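PDB 2IMR: aminodeoxyfutalosine deaminase from Deinococcus radiodurans, which catalyses the zinc-dependent deamination of aminodeoxyfutalosine to futalosine in menaquinone biosynthesis, and deaminates adenosine and several of its derivatives to a lesser extent. Local coordinates for residues Gly88-Pro93 and Val382-Ala387; Thr361-Glu366 and Glu415-Leu420; Cys43-Leu46 and Gly52-Ser55; Gly57-Val62 and Ala67-Pro72. All coordinates share one frame; numbering follows the deposited sequence.

Interaction 1 (Gly88-Pro93 and Val382-Ala387)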
loop_
_atom_site.group_PDB
_atom_site.type_symbol
_atom_site.label_atom_id
_atom_site.label_comp_id
_atom_site.label_asym_id
_atom_site.label_seq_id
_atom_site.Cartn_x
_atom_site.Cartn_y
_atom_site.Cartn_z
ATOM N N GLY A 88 11.739 14.018 -19.235
ATOM C CA GLY A 88 11.287 12.664 -18.967
ATOM C C GLY A 88 9.784 12.490 -18.884
ATOM O O GLY A 88 9.022 13.406 -19.193
ATOM N N ALA A 89 9.357 11.311 -18.447
ATOM C CA ALA A 89 7.933 11.008 -18.353
ATOM C C ALA A 89 7.197 11.689 -17.209
ATOM O O ALA A 89 6.103 12.222 -17.392
ATOM C CB ALA A 89 7.733 9.495 -18.260
ATOM N N VAL A 90 7.795 11.694 -16.029
ATOM C CA VAL A 90 7.115 12.269 -14.888
ATOM C C VAL A 90 7.857 13.298 -14.054
ATOM O O VAL A 90 9.038 13.140 -13.733
ATOM C CB VAL A 90 6.656 11.143 -13.919
ATOM C CG1 VAL A 90 5.947 11.740 -12.713
ATOM C CG2 VAL A 90 5.755 10.154 -14.659
ATOM N N ILE A 91 7.139 14.360 -13.712
ATOM C CA ILE A 91 7.657 15.395 -12.835
ATOM C C ILE A 91 6.615 15.475 -11.734
ATOM O O ILE A 91 5.457 15.824 -11.992
ATOM C CB ILE A 91 7.773 16.771 -13.518
ATOM C CG1 ILE A 91 8.889 16.742 -14.565
ATOM C CG2 ILE A 91 8.067 17.828 -12.470
ATOM C CD1 ILE A 91 9.108 18.064 -15.276
ATOM N N ALA A 92 7.017 15.131 -10.514
ATOM C CA ALA A 92 6.107 15.145 -9.375
ATOM C C ALA A 92 6.856 14.873 -8.082
ATOM O O ALA A 92 7.998 14.410 -8.102
ATOM C CB ALA A 92 5.011 14.086 -9.571
ATOM N N PRO A 93 6.226 15.165 -6.933
ATOM C CA PRO A 93 6.895 14.918 -5.658
ATOM C C PRO A 93 7.235 13.431 -5.588
ATOM O O PRO A 93 6.652 12.630 -6.322
ATOM C CB PRO A 93 5.834 15.314 -4.633
ATOM C CG PRO A 93 5.071 16.395 -5.345
ATOM C CD PRO A 93 4.922 15.822 -6.729
ATOM N N VAL A 382 -3.977 9.497 -13.641
ATOM C CA VAL A 382 -4.571 8.812 -12.500
ATOM C C VAL A 382 -3.507 8.016 -11.743
ATOM O O VAL A 382 -3.525 7.949 -10.514
ATOM C CB VAL A 382 -5.692 7.852 -12.968
ATOM C CG1 VAL A 382 -6.148 6.967 -11.819
ATOM C CG2 VAL A 382 -6.861 8.658 -13.514
ATOM N N LEU A 383 -2.580 7.420 -12.486
ATOM C CA LEU A 383 -1.516 6.619 -11.889
ATOM C C LEU A 383 -0.580 7.465 -11.044
ATOM O O LEU A 383 -0.256 7.109 -9.911
ATOM C CB LEU A 383 -0.719 5.903 -12.986
ATOM C CG LEU A 383 -1.526 5.014 -13.934
ATOM C CD1 LEU A 383 -0.617 4.442 -15.010
ATOM C CD2 LEU A 383 -2.188 3.891 -13.141
ATOM N N VAL A 384 -0.146 8.595 -11.593
ATOM C CA VAL A 384 0.760 9.474 -10.871
ATOM C C VAL A 384 0.098 10.085 -9.642
ATOM O O VAL A 384 0.691 10.119 -8.565
ATOM C CB VAL A 384 1.304 10.576 -11.806
ATOM C CG1 VAL A 384 2.175 11.551 -11.034
ATOM C CG2 VAL A 384 2.107 9.929 -12.921
ATOM N N ARG A 385 -1.138 10.554 -9.790
ATOM C CA ARG A 385 -1.841 11.131 -8.652
ATOM C C ARG A 385 -1.963 10.088 -7.542
ATOM O O ARG A 385 -1.797 10.394 -6.364
ATOM C CB ARG A 385 -3.238 11.607 -9.062
ATOM C CG ARG A 385 -4.076 12.043 -7.877
ATOM C CD ARG A 385 -5.557 12.081 -8.206
ATOM N NE ARG A 385 -6.352 11.946 -6.988
ATOM C CZ ARG A 385 -6.289 12.783 -5.958
ATOM N NH1 ARG A 385 -5.470 13.826 -5.999
ATOM N NH2 ARG A 385 -7.029 12.567 -4.877
ATOM N N ALA A 386 -2.256 8.850 -7.923
ATOM C CA ALA A 386 -2.390 7.775 -6.948
ATOM C C ALA A 386 -1.074 7.539 -6.213
ATOM O O ALA A 386 -1.047 7.416 -4.989
ATOM C CB ALA A 386 -2.832 6.489 -7.645
ATOM N N ALA A 387 0.018 7.480 -6.968
ATOM C CA ALA A 387 1.332 7.238 -6.384
ATOM C C ALA A 387 1.700 8.277 -5.338
ATOM O O ALA A 387 2.269 7.949 -4.295
ATOM C CB ALA A 387 2.397 7.208 -7.481
#
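V384 presents both branches of its side chain to V90 and A92. CG1 of V384 settles beside two carbons at once, 4.1 Å from A92 CB and 4.1 Å from V90 CG1, while V384 CG2 lies 4.0 Å from V90 CG2. The two valines do not meet end-on but slide past each other in opposite directions, methyl alongside methyl. With CG1 anti to the backbone N of V384 (chi1 176°), its two methyls are spread along the strand, where both can find a partner. All three contacts are dispersive, which suits a largely buried place: the branched valines offer broad apolar surfaces, and the small methyl of A92 lets the helix come close.

Strand alternation positions the partners, since V90 and A92 point toward the helix while I91 between them points away. Backbone hydrogen bonds link I91 with V45 and Y47, and V90 with W414, and W414 NE1 also bonds A92 O. V384 in turn touches V45 and Y47, so helix 380-395 packs on the sheet formed by strands 53-54, 45-47 and 90-91, while L383 and A387 reach helix 365-374 and A386 reaches W339 of helix 339-344.

Interaction 2 (Thr361-Glu366 and Glu415-Leu420)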
loop_
_atom_site.group_PDB
_atom_site.type_symbol
_atom_site.label_atom_id
_atom_site.label_comp_id
_atom_site.label_asym_id
_atom_site.label_seq_id
_atom_site.Cartn_x
_atom_site.Cartn_y
_atom_site.Cartn_z
ATOM N N THR A 361 11.453 -4.299 -5.959
ATOM C CA THR A 361 12.100 -3.168 -5.288
ATOM C C THR A 361 11.101 -2.333 -4.490
ATOM O O THR A 361 9.893 -2.516 -4.609
ATOM C CB THR A 361 12.778 -2.214 -6.291
ATOM O OG1 THR A 361 11.776 -1.405 -6.924
ATOM C CG2 THR A 361 13.550 -3.004 -7.350
ATOM N N LEU A 362 11.625 -1.404 -3.695
ATOM C CA LEU A 362 10.810 -0.523 -2.861
ATOM C C LEU A 362 10.498 0.791 -3.575
ATOM O O LEU A 362 9.952 1.719 -2.977
ATOM C CB LEU A 362 11.545 -0.223 -1.549
ATOM C CG LEU A 362 11.813 -1.426 -0.639
ATOM C CD1 LEU A 362 12.632 -1.000 0.570
ATOM C CD2 LEU A 362 10.487 -2.035 -0.202
ATOM N N ASN A 363 10.834 0.851 -4.861
ATOM C CA ASN A 363 10.630 2.054 -5.666
ATOM C C ASN A 363 9.282 2.086 -6.388
ATOM O O ASN A 363 9.117 1.450 -7.426
ATOM C CB ASN A 363 11.758 2.167 -6.694
ATOM C CG ASN A 363 11.771 3.503 -7.395
ATOM O OD1 ASN A 363 10.853 4.308 -7.232
ATOM N ND2 ASN A 363 12.816 3.752 -8.183
ATOM N N VAL A 364 8.335 2.850 -5.854
ATOM C CA VAL A 364 7.000 2.954 -6.449
ATOM C C VAL A 364 6.989 3.542 -7.862
ATOM O O VAL A 364 6.035 3.338 -8.612
ATOM C CB VAL A 364 6.047 3.780 -5.537
ATOM C CG1 VAL A 364 4.750 4.118 -6.274
ATOM C CG2 VAL A 364 5.718 2.974 -4.295
ATOM N N ARG A 365 8.041 4.265 -8.241
ATOM C CA ARG A 365 8.085 4.828 -9.590
ATOM C C ARG A 365 7.989 3.678 -10.589
ATOM O O ARG A 365 7.439 3.820 -11.683
ATOM C CB ARG A 365 9.396 5.591 -9.822
ATOM C CG ARG A 365 9.628 6.738 -8.851
ATOM C CD ARG A 365 10.959 7.410 -9.146
ATOM N NE ARG A 365 11.272 8.495 -8.222
ATOM C CZ ARG A 365 11.527 8.332 -6.928
ATOM N NH1 ARG A 365 11.504 7.122 -6.385
ATOM N NH2 ARG A 365 11.827 9.382 -6.176
ATOM N N GLU A 366 8.532 2.534 -10.202
ATOM C CA GLU A 366 8.520 1.359 -11.053
ATOM C C GLU A 366 7.137 0.712 -11.133
ATOM O O GLU A 366 6.813 0.051 -12.120
ATOM C CB GLU A 366 9.586 0.375 -10.561
ATOM C CG GLU A 366 10.999 0.858 -10.930
ATOM C CD GLU A 366 12.116 0.187 -10.152
ATOM O OE1 GLU A 366 11.898 -0.892 -9.571
ATOM O OE2 GLU A 366 13.233 0.744 -10.136
ATOM N N GLU A 415 12.951 10.833 -13.757
ATOM C CA GLU A 415 13.920 10.188 -14.644
ATOM C C GLU A 415 15.344 10.178 -14.077
ATOM O O GLU A 415 16.209 9.456 -14.581
ATOM C CB GLU A 415 13.940 10.870 -16.018
ATOM C CG GLU A 415 14.623 12.229 -16.015
ATOM C CD GLU A 415 14.991 12.718 -17.402
ATOM O OE1 GLU A 415 15.207 11.879 -18.303
ATOM O OE2 GLU A 415 15.093 13.948 -17.585
ATOM N N LEU A 416 15.580 10.962 -13.028
ATOM C CA LEU A 416 16.914 11.050 -12.421
ATOM C C LEU A 416 17.043 10.289 -11.101
ATOM O O LEU A 416 18.071 10.388 -10.413
ATOM C CB LEU A 416 17.276 12.520 -12.179
ATOM C CG LEU A 416 17.083 13.489 -13.348
ATOM C CD1 LEU A 416 17.400 14.911 -12.895
ATOM C CD2 LEU A 416 17.975 13.088 -14.506
ATOM N N SER A 417 16.010 9.528 -10.755
ATOM C CA SER A 417 15.988 8.774 -9.506
ATOM C C SER A 417 17.129 7.768 -9.358
ATOM O O SER A 417 17.410 6.998 -10.278
ATOM C CB SER A 417 14.652 8.042 -9.366
ATOM O OG SER A 417 14.566 7.379 -8.116
ATOM N N ARG A 418 17.775 7.791 -8.191
ATOM C CA ARG A 418 18.878 6.876 -7.869
ATOM C C ARG A 418 18.550 6.190 -6.544
ATOM O O ARG A 418 18.079 6.843 -5.609
ATOM C CB ARG A 418 20.204 7.630 -7.684
ATOM C CG ARG A 418 20.635 8.520 -8.836
ATOM C CD ARG A 418 22.025 8.155 -9.333
ATOM N NE ARG A 418 23.045 8.198 -8.286
ATOM C CZ ARG A 418 24.329 7.910 -8.492
ATOM N NH1 ARG A 418 24.740 7.563 -9.703
ATOM N NH2 ARG A 418 25.201 7.957 -7.492
ATOM N N ASP A 419 18.805 4.888 -6.456
ATOM C CA ASP A 419 18.544 4.153 -5.224
ATOM C C ASP A 419 19.849 3.943 -4.452
ATOM O O ASP A 419 19.913 3.122 -3.538
ATOM C CB ASP A 419 17.903 2.802 -5.538
ATOM C CG ASP A 419 18.852 1.867 -6.248
ATOM O OD1 ASP A 419 19.664 2.361 -7.054
ATOM O OD2 ASP A 419 18.782 0.642 -6.011
ATOM N N LEU A 420 20.886 4.684 -4.835
ATOM C CA LEU A 420 22.183 4.595 -4.168
ATOM C C LEU A 420 22.737 5.991 -3.919
ATOM O O LEU A 420 23.828 6.093 -3.328
ATOM C CB LEU A 420 23.189 3.799 -5.011
ATOM C CG LEU A 420 23.712 4.433 -6.300
ATOM C CD1 LEU A 420 25.039 3.785 -6.676
ATOM C CD2 LEU A 420 22.690 4.275 -7.413
ATOM O OXT LEU A 420 22.076 6.968 -4.325
#
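The capped entrance to helix 365-374 is where R365, with N363 beside it, receives S417 from the C-terminal tail. S417 OG sits over the centre of the R365 guanidinium, 3.3 Å above its plane and 3.4 Å from R365 CZ. From there the hydroxyl cannot line up with the N-H groups, which point outward in the plane, so the contact is close but no hydrogen bond crosses it. S417 CB rests beside R365 NE at 3.6 Å; a serine is small enough to bring its hydroxyl down over the face. N363 ND2 stands farther off, 4.0 Å from S417 OG.

The cap helps to hold the guanidinium, together with L144 O, which accepts from NH2, and W414. N363 OD1 accepts from R365 N in a capping bond (3.0 Å) and from R365 NH1 at 3.0 Å, the two donors arriving from opposite faces of the amide. R365 runs extended from CG to NE, then turns at its last torsion (chi4 67°) to bring NH1 back to the asparagine. Just upstream, T361 OG1 accepts from N363 N to form an ST turn and donates to E366 OE1 at 2.7 Å, an oxygen that also pairs with R327. The segment leads into helix 365-374, within the TIM-barrel-type amidohydrolase domain and away from the zinc site. Cutting the R365 side chain back to an alanine is likely to leave L144 O without its NH2 donor, W414 without its cation-pi partner and S417 without the flat surface beneath it. On the tail, D419 O accepts from R143 NE.

Interaction 3 (Cys43-Leu46 and Gly52-Ser55)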
loop_
_atom_site.group_PDB
_atom_site.type_symbol
_atom_site.label_atom_id
_atom_site.label_comp_id
_atom_site.label_asym_id
_atom_site.label_seq_id
_atom_site.Cartn_x
_atom_site.Cartn_y
_atom_site.Cartn_z
ATOM N N CYS A 43 7.412 17.393 -19.583
ATOM C CA CYS A 43 7.247 15.990 -19.219
ATOM C C CYS A 43 5.940 15.448 -19.781
ATOM O O CYS A 43 5.140 16.197 -20.348
ATOM C CB CYS A 43 7.271 15.833 -17.696
ATOM S SG CYS A 43 6.046 16.810 -16.772
ATOM N N ASP A 44 5.721 14.147 -19.626
ATOM C CA ASP A 44 4.498 13.540 -20.128
ATOM C C ASP A 44 3.383 13.706 -19.118
ATOM O O ASP A 44 2.228 13.918 -19.485
ATOM C CB ASP A 44 4.722 12.059 -20.436
ATOM C CG ASP A 44 5.767 11.847 -21.512
ATOM O OD1 ASP A 44 5.752 12.601 -22.507
ATOM O OD2 ASP A 44 6.596 10.925 -21.373
ATOM N N VAL A 45 3.731 13.609 -17.841
ATOM C CA VAL A 45 2.758 13.766 -16.775
ATOM C C VAL A 45 3.337 14.589 -15.638
ATOM O O VAL A 45 4.399 14.269 -15.094
ATOM C CB VAL A 45 2.303 12.403 -16.204
ATOM C CG1 VAL A 45 1.386 12.624 -15.012
ATOM C CG2 VAL A 45 1.588 11.604 -17.276
ATOM N N LEU A 46 2.627 15.652 -15.284
ATOM C CA LEU A 46 3.040 16.536 -14.212
ATOM C C LEU A 46 2.046 16.517 -13.059
ATOM O O LEU A 46 0.838 16.575 -13.276
ATOM C CB LEU A 46 3.153 17.971 -14.732
ATOM C CG LEU A 46 3.102 19.061 -13.657
ATOM C CD1 LEU A 46 4.416 19.098 -12.902
ATOM C CD2 LEU A 46 2.825 20.412 -14.305
ATOM N N GLY A 52 -4.793 17.057 -8.538
ATOM C CA GLY A 52 -5.011 16.615 -9.914
ATOM C C GLY A 52 -3.735 16.720 -10.747
ATOM O O GLY A 52 -3.027 17.728 -10.687
ATOM N N ALA A 53 -3.450 15.675 -11.521
ATOM C CA ALA A 53 -2.265 15.638 -12.378
ATOM C C ALA A 53 -2.602 16.241 -13.735
ATOM O O ALA A 53 -3.775 16.348 -14.099
ATOM C CB ALA A 53 -1.779 14.199 -12.545
ATOM N N GLN A 54 -1.568 16.619 -14.483
ATOM C CA GLN A 54 -1.736 17.244 -15.791
ATOM C C GLN A 54 -0.861 16.582 -16.856
ATOM O O GLN A 54 0.278 16.200 -16.588
ATOM C CB GLN A 54 -1.383 18.729 -15.673
ATOM C CG GLN A 54 -1.717 19.298 -14.296
ATOM C CD GLN A 54 -1.243 20.722 -14.098
ATOM O OE1 GLN A 54 -1.151 21.201 -12.964
ATOM N NE2 GLN A 54 -0.949 21.414 -15.196
ATOM N N SER A 55 -1.388 16.463 -18.069
ATOM C CA SER A 55 -0.640 15.833 -19.155
ATOM C C SER A 55 -1.071 16.340 -20.527
ATOM O O SER A 55 -2.255 16.301 -20.864
ATOM C CB SER A 55 -0.819 14.313 -19.087
ATOM O OG SER A 55 -0.210 13.671 -20.192
#
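A53 opens the returning arm of a short antiparallel beta hairpin, laying its CB 3.6 Å from L46 O on strand 45-47. Its methyl also approaches V45 CG1, and its small size suits a position that touches R381 of helix 380-395 as well.

Q54 carries the backbone pairing of the hairpin. It forms a hydrogen-bonded antiparallel pair with L46: L46 N donates to Q54 O at 2.7 Å in an almost perfectly straight bond (179°), and Q54 N returns the favour to L46 O, also at 2.7 Å. Both donors approach nearly along the C=O axis, so the pair is tightly registered even though strand 53-54 is itself weakly bonded and outermost in its sheet. On the face they share, the side chains lie side by side and point the same way, with Q54 extended beyond CG so that its NE2 comes to 4.0 Å from L46 CD2. The amide end of the glutamine thus lies against the leucine methyl in a van der Waals contact, while its CB and CG run past L46 O. V45 CA also makes a CH...O contact with Q54 O.

S55 continues the match by side chain. Its OG, anti to the backbone N (chi1 175°), donates to D44 O at 2.6 Å, one bond beyond the pair. Without the hydroxyl, as with an alanine here, D44 O is likely to lose this donor and the two strands one of their cross-links. D44 itself turns its carboxylate elsewhere, to R86. Alongside the serine bond, V45 CG2 lies 4.0 Å from S55 OG.

Interaction 4 (Gly57-Val62 and Ala67-Pro72)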
loop_
_atom_site.group_PDB
_atom_site.type_symbol
_atom_site.label_atom_id
_atom_site.label_comp_id
_atom_site.label_asym_id
_atom_site.label_seq_id
_atom_site.Cartn_x
_atom_site.Cartn_y
_atom_site.Cartn_z
ATOM N N GLY A 57 2.826 17.978 -19.449
ATOM C CA GLY A 57 3.155 18.890 -18.368
ATOM C C GLY A 57 4.448 19.658 -18.571
ATOM O O GLY A 57 5.241 19.348 -19.458
ATOM N N GLY A 58 4.652 20.673 -17.740
ATOM C CA GLY A 58 5.846 21.485 -17.839
ATOM C C GLY A 58 6.068 22.302 -16.585
ATOM O O GLY A 58 5.136 22.555 -15.816
ATOM N N VAL A 59 7.315 22.704 -16.371
ATOM C CA VAL A 59 7.680 23.505 -15.217
ATOM C C VAL A 59 8.719 24.522 -15.657
ATOM O O VAL A 59 9.732 24.158 -16.248
ATOM C CB VAL A 59 8.300 22.645 -14.099
ATOM C CG1 VAL A 59 8.656 23.517 -12.912
ATOM C CG2 VAL A 59 7.329 21.548 -13.679
ATOM N N VAL A 60 8.466 25.798 -15.400
ATOM C CA VAL A 60 9.449 26.804 -15.772
ATOM C C VAL A 60 10.267 27.089 -14.528
ATOM O O VAL A 60 9.729 27.400 -13.466
ATOM C CB VAL A 60 8.799 28.108 -16.280
ATOM C CG1 VAL A 60 9.883 29.152 -16.551
ATOM C CG2 VAL A 60 8.033 27.833 -17.559
ATOM N N VAL A 61 11.579 26.962 -14.661
ATOM C CA VAL A 61 12.461 27.190 -13.537
ATOM C C VAL A 61 13.382 28.368 -13.819
ATOM O O VAL A 61 13.895 28.520 -14.926
ATOM C CB VAL A 61 13.313 25.929 -13.245
ATOM C CG1 VAL A 61 14.213 26.164 -12.045
ATOM C CG2 VAL A 61 12.399 24.738 -12.988
ATOM N N VAL A 62 13.554 29.214 -12.813
ATOM C CA VAL A 62 14.436 30.369 -12.916
ATOM C C VAL A 62 15.460 30.163 -11.813
ATOM O O VAL A 62 15.136 30.275 -10.631
ATOM C CB VAL A 62 13.677 31.690 -12.674
ATOM C CG1 VAL A 62 14.655 32.862 -12.711
ATOM C CG2 VAL A 62 12.603 31.871 -13.735
ATOM N N ALA A 67 9.129 28.927 -11.395
ATOM C CA ALA A 67 8.462 30.157 -11.803
ATOM C C ALA A 67 6.982 29.871 -12.000
ATOM O O ALA A 67 6.123 30.666 -11.616
ATOM C CB ALA A 67 9.068 30.685 -13.098
ATOM N N ALA A 68 6.695 28.724 -12.602
ATOM C CA ALA A 68 5.322 28.326 -12.860
ATOM C C ALA A 68 5.276 26.845 -13.189
ATOM O O ALA A 68 6.274 26.260 -13.619
ATOM C CB ALA A 68 4.757 29.134 -14.020
ATOM N N ALA A 69 4.114 26.242 -12.975
ATOM C CA ALA A 69 3.926 24.827 -13.259
ATOM C C ALA A 69 2.510 24.618 -13.762
ATOM O O ALA A 69 1.544 25.026 -13.113
ATOM C CB ALA A 69 4.171 23.999 -12.006
ATOM N N GLY A 70 2.396 23.994 -14.929
ATOM C CA GLY A 70 1.094 23.735 -15.513
ATOM C C GLY A 70 1.246 23.149 -16.899
ATOM O O GLY A 70 2.190 22.401 -17.166
ATOM N N HIS A 71 0.318 23.475 -17.790
ATOM C CA HIS A 71 0.385 22.967 -19.149
ATOM C C HIS A 71 1.522 23.673 -19.875
ATOM O O HIS A 71 1.696 24.886 -19.738
ATOM C CB HIS A 71 -0.932 23.218 -19.889
ATOM C CG HIS A 71 -0.985 22.575 -21.239
ATOM N ND1 HIS A 71 -1.641 21.386 -21.471
ATOM C CD2 HIS A 71 -0.400 22.917 -22.411
ATOM C CE1 HIS A 71 -1.453 21.019 -22.726
ATOM N NE2 HIS A 71 -0.703 21.931 -23.318
ATOM N N PRO A 72 2.311 22.920 -20.664
ATOM C CA PRO A 72 3.449 23.443 -21.426
ATOM C C PRO A 72 3.162 24.528 -22.461
ATOM O O PRO A 72 3.929 25.486 -22.579
ATOM C CB PRO A 72 4.056 22.186 -22.052
ATOM C CG PRO A 72 2.881 21.277 -22.198
ATOM C CD PRO A 72 2.171 21.469 -20.880
#
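The pyrrolidine ring of P72 meets G57 through its CD, which lies 3.7 Å from G57 C. The same CD rests over one face of the H71 imidazole, 3.2 Å above its plane and offset toward the rim, while H71 NE2 is hydrogen-bonded to D73 OD1. H71 is the N-cap of helix 72-78 and P72 its first residue, a place that suits proline, which has no backbone N-H to offer. Glycine suits position 58 too, because a CB there would crowd P72 CB.

These residues follow an antiparallel hairpin; strands 57-62 and 67-70 run at 176°. G58 and G70 form a hydrogen-bonded pair, although the bond from G58 N to G70 O is weak; V59 and A69 follow as a non-hydrogen-bonded pair. V60 N then donates to A68 O at 2.9 Å. Toward the same strand, V60 O takes two donors, A67 N at 2.6 Å and, weakly, A68 N at 3.4 Å: a classic beta bulge, in which two alanines stand opposite one valine. The bulge turns the A67 methyl toward its neighbours, with V60 CG1 at 3.9 Å and V62 CG2 at 3.8 Å.

V60 and A68 share the face that meets L75 of helix 72-78, whereas V59 and A69 occupy the other. Beta-branched valines suit the extended inner strand, and the small methyls of A67 and A68 fit between the valines and Y79 and L75. The chemistry implies a hairpin whose register rests on backbone bonds, with apolar contacts of A67 to V60 and V62, and of P72 to G57, added to them.

How the interactions relate
Interaction 1 is the buried contact, interactions 3 and 4 are partly buried, and interaction 2 lies at the surface. Interactions 1 and 3 hold the same sheet: strand 45-47 lies between 53-54 and 90-91, with helix 380-395 over it. Interaction 4 belongs to the adjoining sheet, and I91 of interaction 1 touches V59 there, while C43 of interaction 3 probably bonds G57. Interaction 2 joins the helix next before 380-395 in the chain to the C-terminal tail. Chemistry follows place: methyl contacts alone where helix meets sheet, backbone bonds inside the hairpins, and a polar, arginine-centred contact at the surface. None lies at the zinc site.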